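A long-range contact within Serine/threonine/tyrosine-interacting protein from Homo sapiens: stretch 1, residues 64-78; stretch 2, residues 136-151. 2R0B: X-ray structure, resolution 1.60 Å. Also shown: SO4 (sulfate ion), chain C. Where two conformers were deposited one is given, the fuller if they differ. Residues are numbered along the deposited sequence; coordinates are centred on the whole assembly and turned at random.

Stretch 1, residues 64-78: IADNPVENIIRFFPM
Stretch 2 136-151: PNAGFVHQLQEYEAIY

Stretch 2 is a loop of two residues leading into a helix that runs from Ala 138 through Tyr 151 and continues beyond it. Stretch 1 lies along it as an irregular segment: extended at first, a type I turn from Asn 67 to Glu 70, a 3-10 segment at 73-75, then the start of a helix at Phe 76. Both chains advance in the same sense, since Pro 68 CA lies 3.9 Å from Gly 139 CA and Ile 73 CA 5.9 Å from Gln 143 CA. Together they bury 770 Å².

Asn 137 (phi/psi -63/165, chi1 p) works in two directions. Its OD1 caps the helix, accepting from Phe 140 N at 2.9 Å and, weakly, from Gly 139 N at 2.8 Å, while its ND2 donates to Asp 66 OD1 (chi1 t) at 3.2 Å (140°).

Gly 139 permits the closest backbone approach: its CA lies 3.4 Å from Pro 68 O, with 156° at the hydrogen, a CA-H...O contact. An ideal CB here would fall 2.0 Å from Pro 68 O, a clash.

Phe 140 (chi1 m, chi2 -6°) leaves the backbone sideways, but its ring comes nearer stretch 1. Ile 72 CD1 sits over one face, 3.8 Å from the ring centroid and 24° off the normal; Ile 72 has chi1 p and chi2 t. Near the ring plane, Ala 65 O lies 3.6 Å from Phe 140 CZ.

Gln 143 (chi1 m, chi2 t, chi3 57°) matches its amide to backbone groups on both sides of Asn 71. NE2 donates to Glu 70 O at 2.8 Å, almost linearly at 177°; OE1 accepts from Ile 72 N at 2.8 Å (146°) and Ile 73 N at 2.9 Å (164°). A water also joins the stretches, donating to Pro 68 O at 2.6 Å and accepting weakly from Gln 143 NE2 at 3.0 Å.

From Leu 144 onward the contact is largely apolar. Leu 144 (chi1 m, chi2 t) starts away, yet its CD2 reaches Phe 76 CZ at 3.7 Å. Glu 146 CD lies 3.6 Å from Ile 73 CD1 (both Ile 73 chi angles t). Tyr 147 (chi1 t, chi2 60°) offers a ring face to Phe 76 (chi1 m, chi2 -22°): Phe 76 CB lies 3.7 Å from the Tyr 147 ring centroid, 11° off its normal, and the edge-to-face rings have centroids 5.2 Å apart and planes at 60°. Ile 73 CD1 is 3.7 Å from Tyr 147 CB and, last, 3.9 Å from Ile 150 CD1.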

ATOM      1  N   ILE A  64       9.256   1.839  -7.558  1.00 14.92           N
ATOM      2  CA  ILE A  64       9.979   1.166  -6.461  1.00 15.88           C
ATOM      3  C   ILE A  64      10.297  -0.269  -6.860  1.00 15.75           C
ATOM      4  O   ILE A  64       9.403  -0.978  -7.329  1.00 16.02           O
ATOM      5  CB  ILE A  64       9.109   1.117  -5.156  1.00 15.48           C
ATOM      6  CG1 ILE A  64       8.874   2.541  -4.614  1.00 16.47           C
ATOM      7  CG2 ILE A  64       9.779   0.203  -4.089  1.00 17.40           C
ATOM      8  CD1 ILE A  64       7.912   2.684  -3.475  1.00 19.00           C
ATOM      9  N   ALA A  65      11.553  -0.688  -6.686  1.00 16.47           N
ATOM     10  CA  ALA A  65      11.945  -2.097  -6.858  1.00 16.44           C
ATOM     11  C   ALA A  65      11.748  -2.907  -5.584  1.00 16.71           C
ATOM     12  O   ALA A  65      11.950  -2.388  -4.472  1.00 16.77           O
ATOM     13  CB  ALA A  65      13.385  -2.177  -7.286  1.00 16.96           C
ATOM     14  N   ASP A  66      11.361  -4.173  -5.732  1.00 16.16           N
ATOM     15  CA  ASP A  66      11.260  -5.078  -4.578  1.00 17.34           C
ATOM     16  C   ASP A  66      12.593  -5.749  -4.254  1.00 17.72           C
ATOM     17  O   ASP A  66      12.837  -6.906  -4.603  1.00 19.05           O
ATOM     18  CB  ASP A  66      10.153  -6.128  -4.766  1.00 15.92           C
ATOM     19  CG  ASP A  66       9.963  -6.999  -3.532  1.00 18.26           C
ATOM     20  OD1 ASP A  66      10.254  -6.514  -2.418  1.00 21.03           O
ATOM     21  OD2 ASP A  66       9.522  -8.163  -3.667  1.00 18.51           O
ATOM     22  N   ASN A  67      13.485  -4.993  -3.623  1.00 19.18           N
ATOM     23  CA  ASN A  67      14.750  -5.552  -3.165  1.00 19.97           C
ATOM     24  C   ASN A  67      15.236  -4.866  -1.888  1.00 20.01           C
ATOM     25  O   ASN A  67      14.872  -3.716  -1.639  1.00 19.03           O
ATOM     26  CB  ASN A  67      15.811  -5.594  -4.270  1.00 21.69           C
ATOM     27  CG  ASN A  67      16.376  -4.243  -4.600  1.00 23.78           C
ATOM     28  OD1 ASN A  67      17.077  -3.628  -3.787  1.00 28.12           O
ATOM     29  ND2 ASN A  67      16.136  -3.793  -5.819  1.00 28.71           N
ATOM     30  N   PRO A  68      16.025  -5.585  -1.073  1.00 20.70           N
ATOM     31  CA  PRO A  68      16.425  -5.052   0.243  1.00 21.50           C
ATOM     32  C   PRO A  68      17.236  -3.746   0.276  1.00 22.05           C
ATOM     33  O   PRO A  68      17.346  -3.121   1.340  1.00 22.61           O
ATOM     34  CB  PRO A  68      17.172  -6.214   0.911  1.00 21.21           C
ATOM     35  CG  PRO A  68      17.422  -7.240  -0.150  1.00 22.65           C
ATOM     36  CD  PRO A  68      16.515  -6.956  -1.316  1.00 20.83           C
ATOM     37  N   VAL A  69      17.808  -3.322  -0.844  1.00 21.08           N
ATOM     38  CA  VAL A  69      18.513  -2.039  -0.812  1.00 21.84           C
ATOM     39  C   VAL A  69      17.696  -0.861  -1.367  1.00 20.76           C
ATOM     40  O   VAL A  69      18.126   0.287  -1.305  1.00 21.59           O
ATOM     41  CB  VAL A  69      19.921  -2.115  -1.454  1.00 22.56           C
ATOM     42  CG1 VAL A  69      20.648  -3.372  -0.982  1.00 24.43           C
ATOM     43  CG2 VAL A  69      19.833  -2.088  -2.959  1.00 23.07           C
ATOM     44  N   GLU A  70      16.521  -1.149  -1.918  1.00 18.85           N
ATOM     45  CA  GLU A  70      15.657  -0.083  -2.435  1.00 18.28           C
ATOM     46  C   GLU A  70      15.225   0.797  -1.256  1.00 17.04           C
ATOM     47  O   GLU A  70      14.885   0.302  -0.187  1.00 16.79           O
ATOM     48  CB  GLU A  70      14.440  -0.671  -3.164  1.00 18.37           C
ATOM     49  CG  GLU A  70      13.349   0.345  -3.573  1.00 19.96           C
ATOM     50  CD  GLU A  70      13.836   1.362  -4.598  1.00 22.20           C
ATOM     51  OE1 GLU A  70      13.461   1.225  -5.792  1.00 21.71           O
ATOM     52  OE2 GLU A  70      14.631   2.265  -4.217  1.00 22.13           O
ATOM     53  N   ASN A  71      15.301   2.104  -1.436  1.00 16.43           N
ATOM     54  CA  ASN A  71      14.831   3.043  -0.425  1.00 17.09           C
ATOM     55  C   ASN A  71      13.336   3.289  -0.570  1.00 16.76           C
ATOM     56  O   ASN A  71      12.875   3.902  -1.559  1.00 17.35           O
ATOM     57  CB  ASN A  71      15.602   4.363  -0.559  1.00 17.04           C
ATOM     58  CG  ASN A  71      15.144   5.449   0.422  1.00 18.23           C
ATOM     59  OD1 ASN A  71      14.028   5.429   0.962  1.00 17.25           O
ATOM     60  ND2 ASN A  71      16.026   6.431   0.640  1.00 19.46           N
ATOM     61  N   ILE A  72      12.570   2.820   0.415  1.00 15.62           N
ATOM     62  CA  ILE A  72      11.137   3.166   0.494  1.00 15.33           C
ATOM     63  C   ILE A  72      10.820   4.136   1.637  1.00 14.64           C
ATOM     64  O   ILE A  72       9.796   4.798   1.601  1.00 13.35           O
ATOM     65  CB  ILE A  72      10.219   1.923   0.637  1.00 15.68           C
ATOM     66  CG1 ILE A  72      10.493   1.164   1.946  1.00 13.37           C
ATOM     67  CG2 ILE A  72      10.331   1.033  -0.603  1.00 14.77           C
ATOM     68  CD1 ILE A  72       9.546  -0.067   2.148  1.00 16.45           C
ATOM     69  N   ILE A  73      11.680   4.225   2.650  1.00 13.76           N
ATOM     70  CA  ILE A  73      11.440   5.179   3.749  1.00 15.31           C
ATOM     71  C   ILE A  73      11.279   6.625   3.253  1.00 14.97           C
ATOM     72  O   ILE A  73      10.478   7.384   3.798  1.00 14.60           O
ATOM     73  CB  ILE A  73      12.517   5.056   4.864  1.00 14.23           C
ATOM     74  CG1 ILE A  73      12.139   5.894   6.086  1.00 15.25           C
ATOM     75  CG2 ILE A  73      13.906   5.404   4.319  1.00 17.10           C
ATOM     76  CD1 ILE A  73      13.090   5.711   7.280  1.00 16.84           C
ATOM     77  N   ARG A  74      12.009   6.990   2.190  1.00 15.46           N
ATOM     78  CA  ARG A  74      11.852   8.325   1.603  1.00 15.67           C
ATOM     79  C   ARG A  74      10.395   8.687   1.239  1.00 15.36           C
ATOM     80  O   ARG A  74      10.053   9.877   1.180  1.00 15.76           O
ATOM     81  CB  ARG A  74      12.759   8.492   0.374  1.00 15.30           C
ATOM     82  CG  ARG A  74      12.411   7.535  -0.772  1.00 17.58           C
ATOM     83  CD  ARG A  74      13.403   7.602  -1.894  1.00 19.24           C
ATOM     84  NE  ARG A  74      13.270   6.448  -2.770  1.00 20.79           N
ATOM     85  CZ  ARG A  74      13.381   6.482  -4.097  1.00 23.77           C
ATOM     86  NH1 ARG A  74      13.620   7.619  -4.737  1.00 23.56           N
ATOM     87  NH2 ARG A  74      13.239   5.366  -4.795  1.00 24.94           N
ATOM     88  N   PHE A  75       9.554   7.672   1.000  1.00 14.48           N
ATOM     89  CA  PHE A  75       8.171   7.914   0.552  1.00 13.33           C
ATOM     90  C   PHE A  75       7.117   7.716   1.660  1.00 13.06           C
ATOM     91  O   PHE A  75       5.926   8.039   1.435  1.00 12.37           O
ATOM     92  CB  PHE A  75       7.788   7.028  -0.660  1.00 13.03           C
ATOM     93  CG  PHE A  75       8.497   7.386  -1.955  1.00 14.70           C
ATOM     94  CD1 PHE A  75       8.427   8.675  -2.476  1.00 15.55           C
ATOM     95  CD2 PHE A  75       9.208   6.418  -2.662  1.00 15.51           C
ATOM     96  CE1 PHE A  75       9.106   8.991  -3.664  1.00 17.73           C
ATOM     97  CE2 PHE A  75       9.867   6.715  -3.849  1.00 18.42           C
ATOM     98  CZ  PHE A  75       9.810   8.003  -4.358  1.00 17.01           C
ATOM     99  N   PHE A  76       7.521   7.248   2.847  1.00 13.00           N
ATOM    100  CA  PHE A  76       6.544   7.068   3.924  1.00 13.16           C
ATOM    101  C   PHE A  76       5.737   8.342   4.268  1.00 14.18           C
ATOM    102  O   PHE A  76       4.539   8.258   4.409  1.00 14.19           O
ATOM    103  CB  PHE A  76       7.168   6.425   5.177  1.00 13.46           C
ATOM    104  CG  PHE A  76       7.612   4.986   4.969  1.00 13.49           C
ATOM    105  CD1 PHE A  76       7.063   4.207   3.955  1.00 13.15           C
ATOM    106  CD2 PHE A  76       8.541   4.406   5.814  1.00 13.32           C
ATOM    107  CE1 PHE A  76       7.480   2.861   3.770  1.00 15.10           C
ATOM    108  CE2 PHE A  76       8.960   3.076   5.637  1.00 13.22           C
ATOM    109  CZ  PHE A  76       8.421   2.305   4.629  1.00 15.81           C
ATOM    110  N   PRO A  77       6.401   9.525   4.393  1.00 14.56           N
ATOM    111  CA  PRO A  77       5.610  10.735   4.659  1.00 14.92           C
ATOM    112  C   PRO A  77       4.580  11.035   3.573  1.00 14.97           C
ATOM    113  O   PRO A  77       3.449  11.392   3.916  1.00 15.07           O
ATOM    114  CB  PRO A  77       6.685  11.847   4.777  1.00 15.09           C
ATOM    115  CG  PRO A  77       7.925  11.070   5.243  1.00 14.29           C
ATOM    116  CD  PRO A  77       7.851   9.812   4.404  1.00 15.25           C
ATOM    117  N   MET A  78       4.960  10.812   2.309  1.00 13.71           N
ATOM    118  CA  MET A  78       4.124  11.047   1.132  0.50 13.41           C
ATOM    119  C   MET A  78       2.877  10.171   1.185  1.00 13.56           C
ATOM    120  O   MET A  78       1.751  10.629   0.983  1.00 13.87           O
ATOM    121  CB  MET A  78       4.960  10.738  -0.132  0.50 13.62           C
ATOM    122  CG  MET A  78       4.255  10.835  -1.503  0.50 13.73           C
ATOM    123  SD  MET A  78       5.368  10.579  -2.934  0.50 10.49           S
ATOM    124  CE  MET A  78       6.757  11.664  -2.583  0.50 12.43           C
ATOM    125  N   PRO A 136       7.208  -8.484   3.709  1.00 16.23           N
ATOM    126  CA  PRO A 136       8.154  -7.452   3.287  1.00 15.75           C
ATOM    127  C   PRO A 136       9.583  -7.995   3.372  1.00 15.67           C
ATOM    128  O   PRO A 136       9.919  -8.746   4.315  1.00 15.70           O
ATOM    129  CB  PRO A 136       7.938  -6.326   4.315  1.00 15.42           C
ATOM    130  CG  PRO A 136       6.605  -6.576   4.899  1.00 17.50           C
ATOM    131  CD  PRO A 136       6.461  -8.070   4.910  1.00 16.32           C
ATOM    132  N   ASN A 137      10.428  -7.674   2.389  1.00 15.81           N
ATOM    133  CA  ASN A 137      11.830  -8.116   2.477  1.00 15.17           C
ATOM    134  C   ASN A 137      12.513  -7.486   3.696  1.00 14.33           C
ATOM    135  O   ASN A 137      12.002  -6.524   4.270  1.00 14.50           O
ATOM    136  CB  ASN A 137      12.613  -7.874   1.158  1.00 15.45           C
ATOM    137  CG  ASN A 137      12.938  -6.423   0.899  1.00 16.63           C
ATOM    138  OD1 ASN A 137      13.526  -5.728   1.738  1.00 16.82           O
ATOM    139  ND2 ASN A 137      12.599  -5.953  -0.299  1.00 17.56           N
ATOM    140  N   ALA A 138      13.669  -8.021   4.064  1.00 15.12           N
ATOM    141  CA  ALA A 138      14.354  -7.615   5.286  1.00 14.53           C
ATOM    142  C   ALA A 138      14.786  -6.159   5.257  1.00 14.76           C
ATOM    143  O   ALA A 138      14.779  -5.489   6.296  1.00 14.75           O
ATOM    144  CB  ALA A 138      15.573  -8.537   5.543  1.00 15.21           C
ATOM    145  N   GLY A 139      15.106  -5.649   4.069  1.00 15.00           N
ATOM    146  CA  GLY A 139      15.538  -4.261   3.951  1.00 15.22           C
ATOM    147  C   GLY A 139      14.385  -3.353   4.323  1.00 14.62           C
ATOM    148  O   GLY A 139      14.550  -2.351   5.031  1.00 15.54           O
ATOM    149  N   PHE A 140      13.202  -3.744   3.863  1.00 14.24           N
ATOM    150  CA  PHE A 140      11.970  -3.019   4.099  1.00 14.31           C
ATOM    151  C   PHE A 140      11.599  -3.081   5.583  1.00 13.93           C
ATOM    152  O   PHE A 140      11.096  -2.098   6.150  1.00 14.89           O
ATOM    153  CB  PHE A 140      10.831  -3.616   3.262  1.00 13.41           C
ATOM    154  CG  PHE A 140      10.937  -3.337   1.784  1.00 13.68           C
ATOM    155  CD1 PHE A 140      11.927  -2.503   1.264  1.00 14.32           C
ATOM    156  CD2 PHE A 140      10.010  -3.914   0.901  1.00 13.62           C
ATOM    157  CE1 PHE A 140      11.974  -2.232  -0.122  1.00 14.47           C
ATOM    158  CE2 PHE A 140      10.068  -3.653  -0.477  1.00 12.55           C
ATOM    159  CZ  PHE A 140      11.049  -2.828  -0.980  1.00 15.08           C
ATOM    160  N   VAL A 141      11.844  -4.221   6.223  1.00 14.26           N
ATOM    161  CA  VAL A 141      11.552  -4.341   7.654  1.00 14.36           C
ATOM    162  C   VAL A 141      12.428  -3.385   8.465  1.00 13.96           C
ATOM    163  O   VAL A 141      11.928  -2.620   9.300  1.00 12.97           O
ATOM    164  CB  VAL A 141      11.708  -5.765   8.153  1.00 14.11           C
ATOM    165  CG1 VAL A 141      11.496  -5.815   9.688  1.00 14.62           C
ATOM    166  CG2 VAL A 141      10.729  -6.679   7.439  1.00 14.94           C
ATOM    167  N   HIS A 142      13.730  -3.414   8.200  1.00 14.11           N
ATOM    168  CA  HIS A 142      14.623  -2.434   8.799  1.00 14.63           C
ATOM    169  C   HIS A 142      14.159  -0.993   8.571  1.00 13.70           C
ATOM    170  O   HIS A 142      14.237  -0.175   9.496  1.00 14.81           O
ATOM    171  CB  HIS A 142      16.054  -2.633   8.302  1.00 15.33           C
ATOM    172  CG  HIS A 142      16.737  -3.812   8.913  1.00 19.57           C
ATOM    173  ND1 HIS A 142      17.752  -3.687   9.840  1.00 25.04           N
ATOM    174  CD2 HIS A 142      16.518  -5.138   8.769  1.00 24.30           C
ATOM    175  CE1 HIS A 142      18.155  -4.890  10.212  1.00 24.94           C
ATOM    176  NE2 HIS A 142      17.416  -5.789   9.582  1.00 26.88           N
ATOM    177  N   GLN A 143      13.709  -0.675   7.351  1.00 13.00           N
ATOM    178  CA  GLN A 143      13.306   0.716   7.059  1.00 13.40           C
ATOM    179  C   GLN A 143      12.025   1.111   7.791  1.00 13.16           C
ATOM    180  O   GLN A 143      11.865   2.276   8.178  1.00 13.66           O
ATOM    181  CB  GLN A 143      13.165   0.969   5.560  1.00 12.92           C
ATOM    182  CG  GLN A 143      14.493   1.002   4.841  1.00 13.09           C
ATOM    183  CD  GLN A 143      14.342   1.155   3.359  1.00 13.99           C
ATOM    184  OE1 GLN A 143      13.721   2.117   2.862  1.00 15.37           O
ATOM    185  NE2 GLN A 143      14.934   0.221   2.625  1.00 15.26           N
ATOM    186  N   LEU A 144      11.139   0.134   7.999  1.00 13.20           N
ATOM    187  CA  LEU A 144       9.937   0.359   8.810  1.00 13.92           C
ATOM    188  C   LEU A 144      10.298   0.738  10.254  1.00 13.41           C
ATOM    189  O   LEU A 144       9.770   1.700  10.815  1.00 14.67           O
ATOM    190  CB  LEU A 144       9.063  -0.890   8.766  1.00 14.14           C
ATOM    191  CG  LEU A 144       8.351  -0.934   7.411  1.00 14.38           C
ATOM    192  CD1 LEU A 144       7.822  -2.341   7.126  1.00 14.69           C
ATOM    193  CD2 LEU A 144       7.216   0.121   7.355  1.00 13.87           C
ATOM    194  N   GLN A 145      11.203  -0.040  10.841  1.00 14.05           N
ATOM    195  CA  GLN A 145      11.745   0.228  12.176  1.00 13.86           C
ATOM    196  C   GLN A 145      12.479   1.571  12.272  1.00 14.02           C
ATOM    197  O   GLN A 145      12.360   2.308  13.271  1.00 14.03           O
ATOM    198  CB  GLN A 145      12.625  -0.970  12.580  1.00 14.20           C
ATOM    199  CG  GLN A 145      11.814  -2.285  12.615  1.00 14.69           C
ATOM    200  CD  GLN A 145      12.689  -3.530  12.717  1.00 14.99           C
ATOM    201  OE1 GLN A 145      13.699  -3.658  12.023  1.00 16.39           O
ATOM    202  NE2 GLN A 145      12.297  -4.460  13.588  1.00 16.62           N
ATOM    203  N   GLU A 146      13.205   1.903  11.212  1.00 13.14           N
ATOM    204  CA  GLU A 146      13.986   3.123  11.138  1.00 13.73           C
ATOM    205  C   GLU A 146      13.050   4.342  11.134  1.00 14.19           C
ATOM    206  O   GLU A 146      13.360   5.352  11.741  1.00 15.28           O
ATOM    207  CB  GLU A 146      14.866   3.078   9.878  1.00 13.32           C
ATOM    208  CG  GLU A 146      15.734   4.312   9.586  1.00 13.99           C
ATOM    209  CD  GLU A 146      16.297   4.305   8.178  1.00 15.80           C
ATOM    210  OE1 GLU A 146      16.115   3.329   7.451  1.00 16.73           O
ATOM    211  OE2 GLU A 146      16.919   5.317   7.767  1.00 22.00           O
ATOM    212  N   TYR A 147      11.911   4.222  10.457  1.00 14.33           N
ATOM    213  CA  TYR A 147      10.959   5.304  10.313  1.00 14.60           C
ATOM    214  C   TYR A 147      10.240   5.495  11.653  1.00 14.85           C
ATOM    215  O   TYR A 147       9.958   6.621  12.050  1.00 14.62           O
ATOM    216  CB  TYR A 147       9.976   4.990   9.167  1.00 15.39           C
ATOM    217  CG  TYR A 147       8.926   6.061   8.927  1.00 16.13           C
ATOM    218  CD1 TYR A 147       9.294   7.370   8.583  1.00 17.03           C
ATOM    219  CD2 TYR A 147       7.563   5.760   9.046  1.00 15.92           C
ATOM    220  CE1 TYR A 147       8.317   8.359   8.377  1.00 19.39           C
ATOM    221  CE2 TYR A 147       6.582   6.737   8.846  1.00 16.90           C
ATOM    222  CZ  TYR A 147       6.964   8.028   8.505  1.00 18.17           C
ATOM    223  OH  TYR A 147       6.001   9.006   8.299  1.00 20.67           O
ATOM    224  N   GLU A 148       9.973   4.396  12.359  1.00 15.18           N
ATOM    225  CA  GLU A 148       9.374   4.522  13.681  1.00 15.76           C
ATOM    226  C   GLU A 148      10.299   5.312  14.612  1.00 16.37           C
ATOM    227  O   GLU A 148       9.844   6.175  15.369  1.00 16.37           O
ATOM    228  CB  GLU A 148       9.038   3.151  14.282  1.00 15.86           C
ATOM    229  CG  GLU A 148       8.438   3.237  15.665  1.00 16.05           C
ATOM    230  CD  GLU A 148       8.303   1.883  16.380  1.00 17.18           C
ATOM    231  OE1 GLU A 148       9.280   1.097  16.413  1.00 16.35           O
ATOM    232  OE2 GLU A 148       7.212   1.607  16.954  1.00 19.48           O
ATOM    233  N   ALA A 149      11.602   5.038  14.533  1.00 16.34           N
ATOM    234  CA  ALA A 149      12.555   5.776  15.356  1.00 16.47           C
ATOM    235  C   ALA A 149      12.462   7.284  15.036  1.00 17.39           C
ATOM    236  O   ALA A 149      12.535   8.140  15.934  1.00 17.67           O
ATOM    237  CB  ALA A 149      13.957   5.220  15.151  1.00 16.45           C
ATOM    238  N   ILE A 150      12.269   7.606  13.760  1.00 17.87           N
ATOM    239  CA  ILE A 150      12.144   8.994  13.329  1.00 18.24           C
ATOM    240  C   ILE A 150      10.930   9.660  13.948  1.00 17.84           C
ATOM    241  O   ILE A 150      11.062  10.689  14.631  1.00 19.15           O
ATOM    242  CB  ILE A 150      12.126   9.115  11.795  1.00 18.11           C
ATOM    243  CG1 ILE A 150      13.469   8.643  11.251  1.00 18.54           C
ATOM    244  CG2 ILE A 150      11.822  10.564  11.384  1.00 17.61           C
ATOM    245  CD1 ILE A 150      13.616   8.683   9.711  1.00 18.88           C
ATOM    246  N   TYR A 151       9.748   9.073  13.756  1.00 18.04           N
ATOM    247  CA  TYR A 151       8.534   9.777  14.184  1.00 17.17           C
ATOM    248  C   TYR A 151       8.309   9.772  15.699  1.00 17.92           C
ATOM    249  O   TYR A 151       7.563  10.621  16.233  1.00 18.45           O
ATOM    250  CB  TYR A 151       7.280   9.343  13.372  1.00 17.16           C
ATOM    251  CG  TYR A 151       6.818   7.885  13.461  1.00 15.46           C
ATOM    252  CD1 TYR A 151       6.335   7.332  14.664  1.00 17.89           C
ATOM    253  CD2 TYR A 151       6.767   7.093  12.318  1.00 15.49           C
ATOM    254  CE1 TYR A 151       5.887   5.997  14.737  1.00 16.39           C
ATOM    255  CE2 TYR A 151       6.313   5.771  12.377  1.00 14.96           C
ATOM    256  CZ  TYR A 151       5.868   5.231  13.576  1.00 16.06           C
ATOM    257  OH  TYR A 151       5.438   3.917  13.639  1.00 17.17           O
TER
HETATM  258  S   SO4 C   2       9.978  -4.565  16.665  1.00 25.37           S
HETATM  259  O1  SO4 C   2       9.917  -3.892  17.977  1.00 30.55           O
HETATM  260  O2  SO4 C   2      10.410  -3.509  15.756  1.00 26.07           O
HETATM  261  O3  SO4 C   2      10.915  -5.673  16.741  1.00 31.42           O
HETATM  262  O4  SO4 C   2       8.633  -5.037  16.375  1.00 28.73           O
HETATM  263  O   HOH W   1      17.665  -1.078   2.868  1.00 27.78           O